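Local coordinates for putative lipoprotein (Bacteroides thetaiotaomicron, PDB 4Q1Z) that is of unknown function but is a putative lipoprotein of the DUF4876 family, built of two largely beta domains, at residues G146-L152 / G175-F181; N76-G82 / E99-V105; S219-F223 / M393-T399. All coordinates share one frame; numbering follows the deposited sequence.

Overall arrangement
The three contacts follow one another along the chain without overlap: interaction 2 closes first, then interaction 1, and interaction 3 brings the last residues of the chain back. Interaction 2 is a hairpin in the seven-stranded sheet near the N-terminus, with its centre about 31 Å from that of interaction 1 and on the other side of the chain's centre; the centre of interaction 3 is about 32 Å from it. Interaction 1 lies in the larger mixed sheet that follows. Interaction 3 is centred about 20 Å from interaction 1. In it the C-terminal segment 393-399 packs on 219-223, whose Phe223 touches Phe181 of interaction 1.

Interaction 1. Residues G146-L152 / G175-F181; sequences GIYFANL and GERVWKF
The Tyr148 ring lies obliquely beside Lys180 and Val178, and a water sits in its plane at the hydroxyl edge. Its CD2 packs on CG1 of Val178 at 3.7 Å, while the aliphatic part of Lys180 runs alongside, pointing the same way. Phe181 turns its ring edge to the carbonyl of Ile147, and Trp179 brings its edge near the carbonyl of Phe149. Phe149 CD1 meets Trp179 CD1 obliquely at 4.4 Å; beyond them, Tyr132 pairs edge-to-face with Phe149 and His242 with Trp179, so large aromatics suit the buried face that Phe149 and Trp179 share.

The backbones form an antiparallel pair within the large mixed sheet, strand 148-152 beside 177-180, with N-to-C directions 160° apart. Phe149 and Trp179 are a hydrogen-bonded pair, each N to the other's O at 2.8 Å. The two bonds differ: Trp179 N arrives nearly along the C=O axis of Phe149, whereas Phe149 N stands above the carbonyl plane of Trp179. On the other face, the lone methyl of Ala150 lies 4.2 Å from Val178 CG2, a small group suited to a buried place also lined by Val267 and Ile302.

Where segment 175-181 turns a corner at Glu176, its N donates to Asn151 O over 2.9 Å. Asn151 holds CG between its backbone N and carbonyl carbon (chi1 72°), which brings ND2 toward Glu176; the resulting bond to OE2 is weak at 3.3 Å, with amide and carboxylate planes 85° apart. The amide's OD1 is satisfied by Tyr257. At the opposite end, a water accepts weakly from Lys180 NZ and donates to Gly146 O.

Interaction 2. Residues N76-G82 / E99-V105; sequences NEYYING and EVQGLKV. With PGE (triethylene glycol), chain H; PGE (triethylene glycol), chain I.
Asn76 crosses Lys104 obliquely, its OD1 3.4 Å from Lys104 CE and accepting from O1 of the chain I triethylene glycol at 2.8 Å. Next, Glu77 O accepts from Val105 N at 2.7 Å in a nearly straight bond, and a water joins Glu77 N to Val105 O. Tyr78 lays its ring obliquely against the backbone of Lys104, CD2 to CA 3.8 Å; its hydroxyl is bonded to Asp72. Tyr79 and Leu103 exchange backbone bonds as a hydrogen-bonded pair of this antiparallel beta hairpin. The Tyr79 ring is carried away from strand 99-105 by a chi1 of 178°, which leaves CB to meet Val105 CG2 at 3.9 Å; the Tyr79 hydroxyl bonds Ser67. Ile80 packs CB on Val100 CG1 at 3.8 Å and spreads CG2 over Gly102, where a side chain would be tight. Gly82 suits its place because a CB there would collide with Glu99 O.

The outer end is polar: the extended chain of Lys104 carries NZ to O4 of both glycols, 2.8 Å to the one in chain H. These molecules probably come from the crystallisation liquor, so their terminal hydroxyl oxygens imply an ammonium group that donates to neutral oxygen acceptors, and probably not a specific site.

Interaction 3. Residues S219-F223 / M393-T399; sequences SSSEF and MPSWNHT
Asn397 ND2 grips two oxygens of segment 219-223, Ser220 O at 2.8 Å and Glu222 OE2 at 3.1 Å, both close to its amide plane. It closes a type I beta turn from Pro394 and begins an Asx turn, in which its OD1 accepts from Thr399 N. Beside it, His398 NE2 donates to Ser221 O at 2.7 Å, nearly in the ring plane. A histidine suits this spot because a flat ring can present an N-H at its edge to a backbone carbonyl.

Glu222 is bent at chi2 (73°), which brings its carboxylate back to Pro394 CD and Asn397 while CB rests against Trp396 CZ3. Trp396 CH2 lies at the edge of the Phe223 ring, 3.5 Å from CE1, the two rings meeting obliquely. With an alanine at Asn397, Ser220 O and Glu222 OE2 would lose this donor, and Thr399 N and OG1, without their shared acceptor, would probably be freer to turn.

Farther out, Arg387 makes a salt bridge with Glu222 OE2 and also bonds Ser220 O, while Ile197 N holds OE1. Trp396 NE1 is fixed by Pro189 O. At the turn itself, Thr399 N and Thr399 OG1 reach Asn397 OD1 from opposite faces of its plane, the hydroxyl at 2.6 Å.

Interaction 1. Residues G146-L152 / G175-F181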
loop_
_atom_site.group_PDB
_atom_site.type_symbol
_atom_site.label_atom_id
_atom_site.label_comp_id
_atom_site.label_asym_id
_atom_site.label_seq_id
_atom_site.Cartn_x
_atom_site.Cartn_y
_atom_site.Cartn_z
ATOM N N GLY A 146 7.974 2.151 -12.803
ATOM C CA GLY A 146 6.851 2.031 -13.725
ATOM C C GLY A 146 5.493 1.660 -13.170
ATOM O O GLY A 146 4.578 1.399 -13.961
ATOM N N ILE A 147 5.354 1.592 -11.816
ATOM C CA ILE A 147 4.074 1.332 -11.162
ATOM C C ILE A 147 3.269 2.618 -11.341
ATOM O O ILE A 147 3.846 3.714 -11.327
ATOM C CB ILE A 147 4.239 0.884 -9.684
ATOM C CG1 ILE A 147 4.662 -0.600 -9.618
ATOM C CG2 ILE A 147 2.947 1.104 -8.873
ATOM C CD1 ILE A 147 5.054 -1.078 -8.291
ATOM N N TYR A 148 1.956 2.476 -11.585
ATOM C CA TYR A 148 1.061 3.592 -11.833
ATOM C C TYR A 148 0.327 4.036 -10.598
ATOM O O TYR A 148 0.091 3.243 -9.694
ATOM C CB TYR A 148 0.038 3.192 -12.885
ATOM C CG TYR A 148 0.626 2.949 -14.249
ATOM C CD1 TYR A 148 1.092 1.690 -14.612
ATOM C CD2 TYR A 148 0.723 3.978 -15.182
ATOM C CE1 TYR A 148 1.652 1.463 -15.864
ATOM C CE2 TYR A 148 1.293 3.767 -16.433
ATOM C CZ TYR A 148 1.749 2.504 -16.775
ATOM O OH TYR A 148 2.317 2.283 -18.009
ATOM N N PHE A 149 -0.068 5.314 -10.598
ATOM C CA PHE A 149 -0.865 6.010 -9.602
ATOM C C PHE A 149 -1.962 6.731 -10.321
ATOM O O PHE A 149 -1.667 7.487 -11.245
ATOM C CB PHE A 149 -0.005 7.021 -8.797
ATOM C CG PHE A 149 -0.775 7.774 -7.738
ATOM C CD1 PHE A 149 -1.671 8.792 -8.090
ATOM C CD2 PHE A 149 -0.594 7.487 -6.388
ATOM C CE1 PHE A 149 -2.439 9.443 -7.121
ATOM C CE2 PHE A 149 -1.321 8.180 -5.408
ATOM C CZ PHE A 149 -2.245 9.149 -5.784
ATOM N N ALA A 150 -3.211 6.569 -9.861
ATOM C CA ALA A 150 -4.357 7.269 -10.417
ATOM C C ALA A 150 -5.393 7.652 -9.345
ATOM O O ALA A 150 -5.508 6.997 -8.299
ATOM C CB ALA A 150 -5.031 6.403 -11.490
ATOM N N ASN A 151 -6.150 8.725 -9.635
ATOM C CA ASN A 151 -7.336 9.131 -8.887
ATOM C C ASN A 151 -8.510 8.802 -9.810
ATOM O O ASN A 151 -8.376 8.883 -11.034
ATOM C CB ASN A 151 -7.312 10.599 -8.414
ATOM C CG ASN A 151 -7.499 11.632 -9.490
ATOM O OD1 ASN A 151 -6.613 11.871 -10.291
ATOM N ND2 ASN A 151 -8.653 12.280 -9.519
ATOM N N LEU A 152 -9.605 8.330 -9.257
ATOM C CA LEU A 152 -10.723 7.920 -10.102
ATOM C C LEU A 152 -11.758 9.013 -10.213
ATOM O O LEU A 152 -11.799 9.911 -9.380
ATOM C CB LEU A 152 -11.404 6.604 -9.597
ATOM C CG LEU A 152 -10.544 5.417 -9.122
ATOM C CD1 LEU A 152 -11.421 4.300 -8.726
ATOM C CD2 LEU A 152 -9.592 4.911 -10.207
ATOM N N GLY A 175 -10.157 6.148 -14.394
ATOM C CA GLY A 175 -9.213 7.167 -13.943
ATOM C C GLY A 175 -9.371 8.523 -14.589
ATOM O O GLY A 175 -9.546 8.627 -15.814
ATOM N N GLU A 176 -9.302 9.566 -13.737
ATOM C CA GLU A 176 -9.361 10.972 -14.097
ATOM C C GLU A 176 -7.976 11.379 -14.639
ATOM O O GLU A 176 -7.868 11.832 -15.792
ATOM C CB GLU A 176 -9.775 11.805 -12.881
ATOM C CG GLU A 176 -10.039 13.264 -13.203
ATOM C CD GLU A 176 -10.013 14.159 -11.985
ATOM O OE1 GLU A 176 -11.048 14.227 -11.287
ATOM O OE2 GLU A 176 -8.950 14.768 -11.711
ATOM N N ARG A 177 -6.914 11.175 -13.798
ATOM C CA ARG A 177 -5.494 11.420 -14.116
ATOM C C ARG A 177 -4.653 10.208 -13.674
ATOM O O ARG A 177 -4.949 9.588 -12.655
ATOM C CB ARG A 177 -4.966 12.732 -13.496
ATOM C CG ARG A 177 -3.713 13.232 -14.212
ATOM C CD ARG A 177 -3.085 14.444 -13.566
ATOM N NE ARG A 177 -3.969 15.616 -13.553
ATOM C CZ ARG A 177 -3.972 16.574 -14.481
ATOM N NH1 ARG A 177 -3.155 16.502 -15.524
ATOM N NH2 ARG A 177 -4.802 17.601 -14.377
ATOM N N VAL A 178 -3.661 9.840 -14.488
ATOM C CA VAL A 178 -2.752 8.690 -14.295
ATOM C C VAL A 178 -1.294 9.187 -14.367
ATOM O O VAL A 178 -0.938 9.977 -15.245
ATOM C CB VAL A 178 -2.987 7.521 -15.324
ATOM C CG1 VAL A 178 -2.233 6.263 -14.910
ATOM C CG2 VAL A 178 -4.481 7.222 -15.553
ATOM N N TRP A 179 -0.492 8.757 -13.400
ATOM C CA TRP A 179 0.942 9.000 -13.279
ATOM C C TRP A 179 1.629 7.654 -13.169
ATOM O O TRP A 179 0.971 6.645 -12.887
ATOM C CB TRP A 179 1.284 9.854 -12.031
ATOM C CG TRP A 179 0.622 11.190 -11.947
ATOM C CD1 TRP A 179 -0.616 11.465 -11.429
ATOM C CD2 TRP A 179 1.207 12.457 -12.287
ATOM N NE1 TRP A 179 -0.867 12.816 -11.507
ATOM C CE2 TRP A 179 0.259 13.454 -11.979
ATOM C CE3 TRP A 179 2.448 12.849 -12.826
ATOM C CZ2 TRP A 179 0.529 14.825 -12.154
ATOM C CZ3 TRP A 179 2.684 14.198 -13.067
ATOM C CH2 TRP A 179 1.735 15.169 -12.720
ATOM N N LYS A 180 2.948 7.633 -13.361
ATOM C CA LYS A 180 3.750 6.433 -13.136
ATOM C C LYS A 180 5.078 6.813 -12.516
ATOM O O LYS A 180 5.531 7.954 -12.620
ATOM C CB LYS A 180 3.930 5.549 -14.394
ATOM C CG LYS A 180 4.905 6.024 -15.453
ATOM C CD LYS A 180 4.989 4.962 -16.529
ATOM C CE LYS A 180 5.691 5.453 -17.761
ATOM N NZ LYS A 180 5.853 4.366 -18.760
ATOM N N PHE A 181 5.692 5.864 -11.849
ATOM C CA PHE A 181 7.010 6.087 -11.300
ATOM C C PHE A 181 7.996 6.014 -12.458
ATOM O O PHE A 181 7.836 5.140 -13.324
ATOM C CB PHE A 181 7.340 5.026 -10.223
ATOM C CG PHE A 181 6.658 5.224 -8.888
ATOM C CD1 PHE A 181 7.249 5.996 -7.893
ATOM C CD2 PHE A 181 5.444 4.598 -8.605
ATOM C CE1 PHE A 181 6.636 6.155 -6.648
ATOM C CE2 PHE A 181 4.839 4.737 -7.341
ATOM C CZ PHE A 181 5.430 5.537 -6.384
HETATM O O HOH W 1 5.278 1.782 -16.502
HETATM O O HOH W 2 2.574 4.471 -19.970
#

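Interaction 2. Residues N76-G82 / E99-V105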
loop_
_atom_site.group_PDB
_atom_site.type_symbol
_atom_site.label_atom_id
_atom_site.label_comp_id
_atom_site.label_asym_id
_atom_site.label_seq_id
_atom_site.Cartn_x
_atom_site.Cartn_y
_atom_site.Cartn_z
ATOM N N ASN A 76 -1.479 -15.149 -3.378
ATOM C CA ASN A 76 -1.797 -14.416 -2.151
ATOM C C ASN A 76 -0.641 -14.631 -1.199
ATOM O O ASN A 76 -0.142 -15.745 -1.094
ATOM C CB ASN A 76 -3.115 -14.840 -1.513
ATOM C CG ASN A 76 -4.315 -14.551 -2.347
ATOM O OD1 ASN A 76 -4.524 -13.429 -2.830
ATOM N ND2 ASN A 76 -5.120 -15.573 -2.541
ATOM N N GLU A 77 -0.177 -13.582 -0.554
ATOM C CA GLU A 77 0.949 -13.685 0.348
ATOM C C GLU A 77 0.461 -13.764 1.769
ATOM O O GLU A 77 -0.495 -13.072 2.136
ATOM C CB GLU A 77 1.893 -12.511 0.160
ATOM C CG GLU A 77 3.260 -12.733 0.778
ATOM C CD GLU A 77 4.091 -11.485 0.990
ATOM O OE1 GLU A 77 4.068 -10.601 0.104
ATOM O OE2 GLU A 77 4.760 -11.393 2.046
ATOM N N TYR A 78 1.103 -14.640 2.562
ATOM C CA TYR A 78 0.788 -14.865 3.958
ATOM C C TYR A 78 2.026 -14.830 4.818
ATOM O O TYR A 78 3.019 -15.474 4.491
ATOM C CB TYR A 78 0.089 -16.236 4.177
ATOM C CG TYR A 78 -1.170 -16.457 3.369
ATOM C CD1 TYR A 78 -1.105 -16.868 2.040
ATOM C CD2 TYR A 78 -2.428 -16.321 3.951
ATOM C CE1 TYR A 78 -2.260 -17.089 1.295
ATOM C CE2 TYR A 78 -3.592 -16.555 3.219
ATOM C CZ TYR A 78 -3.501 -16.932 1.888
ATOM O OH TYR A 78 -4.636 -17.142 1.143
ATOM N N TYR A 79 1.952 -14.139 5.952
ATOM C CA TYR A 79 2.995 -14.184 6.956
ATOM C C TYR A 79 2.578 -15.312 7.897
ATOM O O TYR A 79 1.485 -15.280 8.489
ATOM C CB TYR A 79 3.208 -12.831 7.662
ATOM C CG TYR A 79 4.271 -12.912 8.738
ATOM C CD1 TYR A 79 5.585 -13.261 8.427
ATOM C CD2 TYR A 79 3.952 -12.701 10.074
ATOM C CE1 TYR A 79 6.557 -13.370 9.419
ATOM C CE2 TYR A 79 4.917 -12.807 11.074
ATOM C CZ TYR A 79 6.211 -13.159 10.744
ATOM O OH TYR A 79 7.138 -13.275 11.746
ATOM N N ILE A 80 3.380 -16.379 7.932
ATOM C CA ILE A 80 3.012 -17.556 8.718
ATOM C C ILE A 80 3.878 -17.621 9.972
ATOM O O ILE A 80 5.036 -17.210 9.951
ATOM C CB ILE A 80 3.042 -18.840 7.835
ATOM C CG1 ILE A 80 4.463 -19.162 7.282
ATOM C CG2 ILE A 80 2.014 -18.704 6.689
ATOM C CD1 ILE A 80 4.605 -20.439 6.477
ATOM N N ASN A 81 3.281 -18.049 11.089
ATOM C CA ASN A 81 3.947 -18.095 12.388
ATOM C C ASN A 81 3.396 -19.216 13.262
ATOM O O ASN A 81 2.225 -19.559 13.173
ATOM C CB ASN A 81 3.797 -16.737 13.117
ATOM C CG ASN A 81 5.077 -16.215 13.729
ATOM O OD1 ASN A 81 5.764 -16.903 14.499
ATOM N ND2 ASN A 81 5.421 -14.968 13.422
ATOM N N GLY A 82 4.245 -19.753 14.116
ATOM C CA GLY A 82 3.883 -20.815 15.036
ATOM C C GLY A 82 4.945 -21.033 16.082
ATOM O O GLY A 82 6.067 -20.558 15.931
ATOM N N GLU A 99 1.706 -26.031 15.198
ATOM C CA GLU A 99 0.582 -25.451 14.476
ATOM C C GLU A 99 1.024 -24.111 13.954
ATOM O O GLU A 99 1.447 -23.265 14.735
ATOM C CB GLU A 99 -0.610 -25.317 15.405
ATOM C CG GLU A 99 -1.912 -25.024 14.699
ATOM C CD GLU A 99 -3.027 -24.956 15.710
ATOM O OE1 GLU A 99 -3.171 -25.912 16.512
ATOM O OE2 GLU A 99 -3.696 -23.900 15.756
ATOM N N VAL A 100 0.985 -23.936 12.628
ATOM C CA VAL A 100 1.463 -22.731 11.946
ATOM C C VAL A 100 0.269 -22.017 11.309
ATOM O O VAL A 100 -0.342 -22.541 10.376
ATOM C CB VAL A 100 2.581 -23.076 10.909
ATOM C CG1 VAL A 100 3.039 -21.830 10.148
ATOM C CG2 VAL A 100 3.766 -23.755 11.587
ATOM N N GLN A 101 -0.070 -20.828 11.816
ATOM C CA GLN A 101 -1.211 -20.079 11.292
ATOM C C GLN A 101 -0.727 -18.957 10.393
ATOM O O GLN A 101 0.402 -18.498 10.537
ATOM C CB GLN A 101 -2.097 -19.565 12.429
ATOM C CG GLN A 101 -2.682 -20.717 13.294
ATOM C CD GLN A 101 -4.178 -20.621 13.551
ATOM O OE1 GLN A 101 -4.954 -20.035 12.763
ATOM N NE2 GLN A 101 -4.622 -21.224 14.657
ATOM N N GLY A 102 -1.542 -18.589 9.421
ATOM C CA GLY A 102 -1.198 -17.553 8.456
ATOM C C GLY A 102 -2.004 -16.266 8.513
ATOM O O GLY A 102 -3.185 -16.252 8.877
ATOM N N LEU A 103 -1.353 -15.172 8.123
ATOM C CA LEU A 103 -1.931 -13.833 8.061
ATOM C C LEU A 103 -1.909 -13.369 6.610
ATOM O O LEU A 103 -0.821 -13.228 6.078
ATOM C CB LEU A 103 -1.102 -12.886 8.974
ATOM C CG LEU A 103 -1.352 -11.345 8.835
ATOM C CD1 LEU A 103 -2.772 -10.962 9.247
ATOM C CD2 LEU A 103 -0.345 -10.556 9.637
ATOM N N LYS A 104 -3.061 -13.128 5.961
ATOM C CA LYS A 104 -3.023 -12.624 4.571
ATOM C C LYS A 104 -2.400 -11.214 4.561
ATOM O O LYS A 104 -2.814 -10.348 5.331
ATOM C CB LYS A 104 -4.403 -12.628 3.853
ATOM C CG LYS A 104 -4.278 -12.380 2.323
ATOM C CD LYS A 104 -5.594 -12.601 1.609
ATOM C CE LYS A 104 -5.561 -12.228 0.149
ATOM N NZ LYS A 104 -6.889 -12.437 -0.494
ATOM N N VAL A 105 -1.362 -11.033 3.733
ATOM C CA VAL A 105 -0.588 -9.798 3.636
ATOM C C VAL A 105 -0.673 -9.206 2.226
ATOM O O VAL A 105 -0.259 -9.858 1.252
ATOM C CB VAL A 105 0.894 -10.039 4.037
ATOM C CG1 VAL A 105 1.770 -8.854 3.659
ATOM C CG2 VAL A 105 1.030 -10.362 5.523
HETATM C C1 PGE H . -8.213 -15.566 2.652
HETATM O O1 PGE H . -8.374 -14.314 3.312
HETATM C C2 PGE H . -7.993 -15.388 1.180
HETATM O O2 PGE H . -8.388 -16.564 0.478
HETATM C C3 PGE H . -7.634 -16.813 -0.709
HETATM C C4 PGE H . -8.392 -16.491 -1.980
HETATM O O4 PGE H . -8.258 -12.425 -2.926
HETATM C C6 PGE H . -8.159 -13.443 -3.932
HETATM C C5 PGE H . -8.837 -14.727 -3.526
HETATM O O3 PGE H . -8.455 -15.084 -2.204
HETATM C C1 PGE I . -3.928 -9.904 -2.445
HETATM O O1 PGE I . -4.050 -10.814 -3.546
HETATM C C2 PGE I . -4.935 -8.779 -2.496
HETATM O O2 PGE I . -4.914 -8.044 -1.279
HETATM C C3 PGE I . -6.201 -7.870 -0.694
HETATM C C4 PGE I . -6.317 -8.593 0.618
HETATM O O4 PGE I . -9.130 -11.851 1.726
HETATM C C6 PGE I . -8.813 -10.488 2.013
HETATM C C5 PGE I . -8.413 -9.744 0.786
HETATM O O3 PGE I . -7.653 -8.588 1.122
HETATM O O HOH W 3 -1.296 -10.955 -0.970
#

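Interaction 3. Residues S219-F223 / M393-T399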
loop_
_atom_site.group_PDB
_atom_site.type_symbol
_atom_site.label_atom_id
_atom_site.label_comp_id
_atom_site.label_asym_id
_atom_site.label_seq_id
_atom_site.Cartn_x
_atom_site.Cartn_y
_atom_site.Cartn_z
ATOM N N SER A 219 9.198 18.351 2.386
ATOM C CA SER A 219 10.464 18.468 1.648
ATOM C C SER A 219 11.211 17.144 1.482
ATOM O O SER A 219 11.844 16.973 0.439
ATOM C CB SER A 219 11.388 19.530 2.254
ATOM O OG SER A 219 11.766 19.245 3.592
ATOM N N SER A 220 11.126 16.209 2.467
ATOM C CA SER A 220 11.853 14.925 2.412
ATOM C C SER A 220 11.090 13.822 1.665
ATOM O O SER A 220 11.547 12.674 1.653
ATOM C CB SER A 220 12.240 14.440 3.806
ATOM O OG SER A 220 11.080 14.144 4.565
ATOM N N SER A 221 9.965 14.164 1.009
ATOM C CA SER A 221 9.195 13.222 0.177
ATOM C C SER A 221 10.106 12.681 -0.904
ATOM O O SER A 221 10.890 13.445 -1.459
ATOM C CB SER A 221 7.992 13.919 -0.464
ATOM O OG SER A 221 7.033 14.383 0.473
ATOM N N GLU A 222 10.034 11.377 -1.184
ATOM C CA GLU A 222 10.839 10.722 -2.224
ATOM C C GLU A 222 10.443 11.249 -3.596
ATOM O O GLU A 222 11.302 11.596 -4.408
ATOM C CB GLU A 222 10.642 9.192 -2.163
ATOM C CG GLU A 222 11.331 8.503 -0.990
ATOM C CD GLU A 222 10.714 8.718 0.375
ATOM O OE1 GLU A 222 9.467 8.762 0.479
ATOM O OE2 GLU A 222 11.486 8.806 1.352
ATOM N N PHE A 223 9.128 11.342 -3.828
ATOM C CA PHE A 223 8.540 11.787 -5.089
ATOM C C PHE A 223 7.570 12.949 -4.910
ATOM O O PHE A 223 7.140 13.253 -3.797
ATOM C CB PHE A 223 7.826 10.616 -5.803
ATOM C CG PHE A 223 8.787 9.718 -6.538
ATOM C CD1 PHE A 223 9.474 8.714 -5.868
ATOM C CD2 PHE A 223 9.081 9.939 -7.876
ATOM C CE1 PHE A 223 10.417 7.929 -6.534
ATOM C CE2 PHE A 223 10.036 9.173 -8.532
ATOM C CZ PHE A 223 10.685 8.159 -7.865
HETATM N N MSE A 393 13.066 5.394 5.345
HETATM C CA MSE A 393 13.292 6.150 4.115
HETATM C C MSE A 393 14.240 5.331 3.207
HETATM O O MSE A 393 15.273 4.878 3.709
HETATM C CB MSE A 393 13.889 7.518 4.478
HETATM C CG MSE A 393 14.352 8.335 3.295
HETATM SE SE MSE A 393 15.520 9.768 3.877
HETATM C CE MSE A 393 14.240 11.003 4.476
ATOM N N PRO A 394 13.927 5.120 1.894
ATOM C CA PRO A 394 14.835 4.328 1.040
ATOM C C PRO A 394 16.162 5.028 0.828
ATOM O O PRO A 394 16.203 6.256 0.789
ATOM C CB PRO A 394 14.066 4.182 -0.272
ATOM C CG PRO A 394 13.125 5.312 -0.287
ATOM C CD PRO A 394 12.751 5.592 1.128
ATOM N N SER A 395 17.234 4.250 0.679
ATOM C CA SER A 395 18.605 4.756 0.501
ATOM C C SER A 395 18.768 5.767 -0.663
ATOM O O SER A 395 19.673 6.597 -0.601
ATOM C CB SER A 395 19.574 3.595 0.290
ATOM O OG SER A 395 19.131 2.760 -0.766
ATOM N N TRP A 396 17.906 5.693 -1.705
ATOM C CA TRP A 396 17.955 6.548 -2.906
ATOM C C TRP A 396 17.199 7.913 -2.759
ATOM O O TRP A 396 17.055 8.642 -3.752
ATOM C CB TRP A 396 17.430 5.782 -4.143
ATOM C CG TRP A 396 16.112 5.066 -3.959
ATOM C CD1 TRP A 396 15.930 3.730 -3.766
ATOM C CD2 TRP A 396 14.799 5.645 -4.027
ATOM N NE1 TRP A 396 14.591 3.440 -3.683
ATOM C CE2 TRP A 396 13.871 4.597 -3.840
ATOM C CE3 TRP A 396 14.313 6.958 -4.189
ATOM C CZ2 TRP A 396 12.482 4.819 -3.805
ATOM C CZ3 TRP A 396 12.939 7.177 -4.163
ATOM C CH2 TRP A 396 12.042 6.118 -3.976
ATOM N N ASN A 397 16.732 8.256 -1.538
ATOM C CA ASN A 397 16.063 9.529 -1.271
ATOM C C ASN A 397 17.019 10.688 -1.551
ATOM O O ASN A 397 18.161 10.670 -1.100
ATOM C CB ASN A 397 15.544 9.578 0.171
ATOM C CG ASN A 397 14.961 10.911 0.591
ATOM O OD1 ASN A 397 15.684 11.881 0.781
ATOM N ND2 ASN A 397 13.664 10.963 0.855
ATOM N N HIS A 398 16.518 11.703 -2.268
ATOM C CA HIS A 398 17.218 12.920 -2.714
ATOM C C HIS A 398 17.988 13.659 -1.604
ATOM O O HIS A 398 18.977 14.325 -1.920
ATOM C CB HIS A 398 16.223 13.892 -3.380
ATOM C CG HIS A 398 15.115 14.374 -2.485
ATOM N ND1 HIS A 398 15.241 15.534 -1.730
ATOM C CD2 HIS A 398 13.891 13.845 -2.264
ATOM C CE1 HIS A 398 14.097 15.663 -1.078
ATOM N NE2 HIS A 398 13.253 14.680 -1.373
ATOM N N THR A 399 17.567 13.548 -0.328
ATOM C CA THR A 399 18.244 14.238 0.780
ATOM C C THR A 399 19.575 13.575 1.186
ATOM O O THR A 399 20.411 14.231 1.796
ATOM C CB THR A 399 17.334 14.346 2.014
ATOM O OG1 THR A 399 17.102 13.054 2.571
ATOM C CG2 THR A 399 16.027 15.047 1.727
HETATM O O HOH W 4 13.952 10.902 -3.635
#